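Long-range contact in nitrogen regulatory PII-like protein (Bacillus subtilis subsp. subtilis, PDB 4R25), which is required for full induction of the nrgAB operon when ammonium is limiting, and must interact with NrgA to localise correctly to the membrane: residues 3-11 with 87-98. Sequence-based numbering, arbitrary orientation.
With ZN (zinc ion), chain E.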
# COMPACT_ATOMS: atom_id res chain seq x y z
N MET A 3 -15.75 -4.66 -3.76
CA MET A 3 -14.55 -5.32 -3.27
C MET A 3 -13.79 -4.31 -2.44
O MET A 3 -13.69 -3.15 -2.81
CB MET A 3 -13.68 -5.80 -4.43
CG MET A 3 -14.46 -6.47 -5.54
SD MET A 3 -13.40 -7.12 -6.84
CE MET A 3 -12.80 -8.60 -6.03
N PHE A 4 -13.25 -4.74 -1.31
CA PHE A 4 -12.56 -3.82 -0.42
C PHE A 4 -11.20 -4.32 0.01
O PHE A 4 -10.95 -5.52 0.09
CB PHE A 4 -13.40 -3.54 0.83
CG PHE A 4 -14.68 -2.82 0.54
CD1 PHE A 4 -15.86 -3.52 0.33
CD2 PHE A 4 -14.70 -1.44 0.46
CE1 PHE A 4 -17.04 -2.85 0.05
CE2 PHE A 4 -15.88 -0.76 0.18
CZ PHE A 4 -17.05 -1.47 -0.02
N LYS A 5 -10.31 -3.37 0.30
CA LYS A 5 -9.06 -3.70 0.94
C LYS A 5 -9.10 -3.19 2.37
O LYS A 5 -9.33 -2.01 2.62
CB LYS A 5 -7.89 -3.07 0.19
CG LYS A 5 -6.53 -3.37 0.81
CD LYS A 5 -5.54 -2.30 0.42
CE LYS A 5 -4.15 -2.85 0.20
NZ LYS A 5 -3.27 -1.82 -0.42
N VAL A 6 -8.87 -4.10 3.31
CA VAL A 6 -8.77 -3.72 4.70
C VAL A 6 -7.30 -3.68 5.10
O VAL A 6 -6.59 -4.68 5.00
CB VAL A 6 -9.56 -4.67 5.62
CG1 VAL A 6 -9.38 -4.28 7.08
CG2 VAL A 6 -11.03 -4.63 5.25
N GLU A 7 -6.86 -2.52 5.56
CA GLU A 7 -5.48 -2.32 5.95
C GLU A 7 -5.37 -2.07 7.45
O GLU A 7 -5.79 -1.03 7.95
CB GLU A 7 -4.92 -1.13 5.18
CG GLU A 7 -3.43 -0.99 5.21
CD GLU A 7 -2.95 -0.04 4.13
OE1 GLU A 7 -2.58 1.12 4.45
OE2 GLU A 7 -2.96 -0.44 2.95
N ILE A 8 -4.80 -3.04 8.17
CA ILE A 8 -4.61 -2.90 9.60
C ILE A 8 -3.16 -2.54 9.89
O ILE A 8 -2.24 -3.28 9.52
CB ILE A 8 -4.97 -4.20 10.34
CG1 ILE A 8 -6.34 -4.72 9.89
CG2 ILE A 8 -4.95 -3.96 11.84
CD1 ILE A 8 -6.67 -6.11 10.40
N VAL A 9 -2.94 -1.42 10.55
CA VAL A 9 -1.59 -1.01 10.92
C VAL A 9 -1.45 -0.97 12.44
O VAL A 9 -1.99 -0.09 13.10
CB VAL A 9 -1.23 0.36 10.32
CG1 VAL A 9 0.10 0.84 10.87
CG2 VAL A 9 -1.18 0.27 8.80
N THR A 10 -0.73 -1.93 13.00
CA THR A 10 -0.81 -2.17 14.43
C THR A 10 0.48 -2.67 15.09
O THR A 10 1.53 -2.76 14.45
CB THR A 10 -2.01 -3.09 14.73
OG1 THR A 10 -2.08 -3.39 16.13
CG2 THR A 10 -1.93 -4.39 13.93
N ARG A 11 0.38 -2.96 16.38
CA ARG A 11 1.47 -3.47 17.21
C ARG A 11 1.74 -4.94 16.86
O ARG A 11 0.80 -5.71 16.66
CB ARG A 11 1.06 -3.31 18.68
CG ARG A 11 1.86 -4.05 19.73
CD ARG A 11 1.12 -4.02 21.09
NE ARG A 11 0.83 -2.67 21.59
CZ ARG A 11 -0.40 -2.20 21.82
NH1 ARG A 11 -1.46 -2.98 21.60
NH2 ARG A 11 -0.58 -0.96 22.26
N SER A 87 -4.18 0.38 25.79
CA SER A 87 -2.91 1.08 25.85
C SER A 87 -2.61 1.68 24.48
O SER A 87 -2.89 1.06 23.46
CB SER A 87 -1.78 0.13 26.26
OG SER A 87 -2.30 -1.14 26.65
N PRO A 88 -2.04 2.90 24.46
CA PRO A 88 -1.68 3.53 23.19
C PRO A 88 -0.79 2.61 22.35
O PRO A 88 -0.03 1.81 22.92
CB PRO A 88 -0.92 4.79 23.62
CG PRO A 88 -0.53 4.55 25.04
CD PRO A 88 -1.63 3.72 25.61
N GLY A 89 -0.89 2.71 21.03
CA GLY A 89 -0.15 1.83 20.14
C GLY A 89 -0.99 0.66 19.65
O GLY A 89 -0.45 -0.36 19.21
N ASP A 90 -2.30 0.80 19.75
CA ASP A 90 -3.22 -0.24 19.31
C ASP A 90 -3.39 -0.21 17.79
O ASP A 90 -3.79 -1.20 17.18
CB ASP A 90 -4.58 -0.08 19.99
CG ASP A 90 -4.68 -0.85 21.30
OD1 ASP A 90 -3.67 -1.44 21.73
OD2 ASP A 90 -5.78 -0.86 21.90
N GLY A 91 -3.09 0.93 17.19
CA GLY A 91 -3.11 1.06 15.75
C GLY A 91 -4.43 1.47 15.16
O GLY A 91 -5.37 1.83 15.87
N LYS A 92 -4.51 1.42 13.84
CA LYS A 92 -5.68 1.87 13.10
C LYS A 92 -6.05 0.89 11.99
O LYS A 92 -5.32 -0.07 11.72
CB LYS A 92 -5.44 3.26 12.51
CG LYS A 92 -4.90 4.28 13.52
CD LYS A 92 -5.23 5.71 13.10
CE LYS A 92 -4.53 6.73 13.99
NZ LYS A 92 -3.04 6.66 13.85
N ILE A 93 -7.19 1.13 11.36
CA ILE A 93 -7.66 0.26 10.30
C ILE A 93 -8.20 1.14 9.20
O ILE A 93 -9.05 1.98 9.45
CB ILE A 93 -8.81 -0.63 10.78
CG1 ILE A 93 -8.36 -1.52 11.93
CG2 ILE A 93 -9.35 -1.48 9.62
CD1 ILE A 93 -9.48 -2.31 12.54
N PHE A 94 -7.71 0.94 7.98
CA PHE A 94 -8.16 1.74 6.85
C PHE A 94 -8.88 0.90 5.81
O PHE A 94 -8.45 -0.21 5.49
CB PHE A 94 -6.98 2.49 6.23
CG PHE A 94 -6.12 3.20 7.24
CD1 PHE A 94 -6.48 4.44 7.72
CD2 PHE A 94 -4.95 2.62 7.71
CE1 PHE A 94 -5.68 5.11 8.65
CE2 PHE A 94 -4.16 3.27 8.64
CZ PHE A 94 -4.52 4.52 9.11
N VAL A 95 -9.98 1.43 5.30
CA VAL A 95 -10.76 0.73 4.29
C VAL A 95 -10.72 1.48 2.95
O VAL A 95 -10.85 2.70 2.90
CB VAL A 95 -12.22 0.51 4.76
CG1 VAL A 95 -12.95 -0.47 3.84
CG2 VAL A 95 -12.23 -0.01 6.20
N TYR A 96 -10.49 0.72 1.87
CA TYR A 96 -10.41 1.26 0.52
C TYR A 96 -11.29 0.49 -0.46
O TYR A 96 -11.42 -0.72 -0.36
CB TYR A 96 -8.99 1.15 -0.03
CG TYR A 96 -7.91 1.79 0.80
CD1 TYR A 96 -7.24 1.06 1.76
CD2 TYR A 96 -7.54 3.11 0.58
CE1 TYR A 96 -6.24 1.63 2.51
CE2 TYR A 96 -6.53 3.69 1.33
CZ TYR A 96 -5.88 2.95 2.30
OH TYR A 96 -4.88 3.52 3.06
N GLU A 97 -11.84 1.20 -1.43
CA GLU A 97 -12.53 0.54 -2.54
C GLU A 97 -11.51 -0.05 -3.50
O GLU A 97 -10.44 0.53 -3.70
CB GLU A 97 -13.41 1.55 -3.29
CG GLU A 97 -14.75 1.84 -2.63
CD GLU A 97 -15.43 3.09 -3.17
OE1 GLU A 97 -14.86 3.78 -4.04
OE2 GLU A 97 -16.55 3.37 -2.72
N ILE A 98 -11.83 -1.20 -4.09
CA ILE A 98 -11.00 -1.78 -5.14
C ILE A 98 -11.75 -1.81 -6.46
O ILE A 98 -12.84 -2.36 -6.54
CB ILE A 98 -10.59 -3.21 -4.81
CG1 ILE A 98 -9.72 -3.25 -3.55
CG2 ILE A 98 -9.84 -3.82 -5.97
CD1 ILE A 98 -9.26 -4.64 -3.21
ZN ZN E . -1.36 -0.74 0.86
O HOH W 1 1.17 -0.51 0.47
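M3 O accepts the backbone N-H of I98 (3.0 Å), starting an antiparallel pairing of strand 4-10 with strand 92-97. F4 lays CD2 against V95 CG1 (3.9 Å) on the face that also carries V6 and I8. On the other face K5 runs beside the Y96 ring; CG anti to the backbone N (chi1 180°) sends the chain out past the ring, and a bend at chi3 precedes NZ, which binds the zinc ion (2.5 Å). V6 CG1 touches I93 CG2 (3.8 Å), the two side chains meeting at a slant. E7 OE2 also binds zinc (2.6 Å), its carboxylate tilted 49° from the Y96 ring, while its backbone exchanges two hydrogen bonds with F94. V9 CG2 meets the edge of the F94 ring, and T10 OG1 reaches D90 O from above the carbonyl plane. G89 O sits over one face of the R11 guanidinium, while NH1 meets D90 OD1 (2.7 Å) near the guanidinium plane, a salt bridge; NH2 bonds S87 O and, weakly, P88 O. With an alanine in place of R11, D90 OD1 would probably lose its salt-bridge mate and the 87-90 turn would be freer to move. In this ferredoxin-like PII fold, strand 4-10 lies between strands 51-67, whose E64 also binds zinc, and 92-97; helix 72-83 packs on F4, I8 and I93, and strand 92-97 continues the sheet into a second subunit.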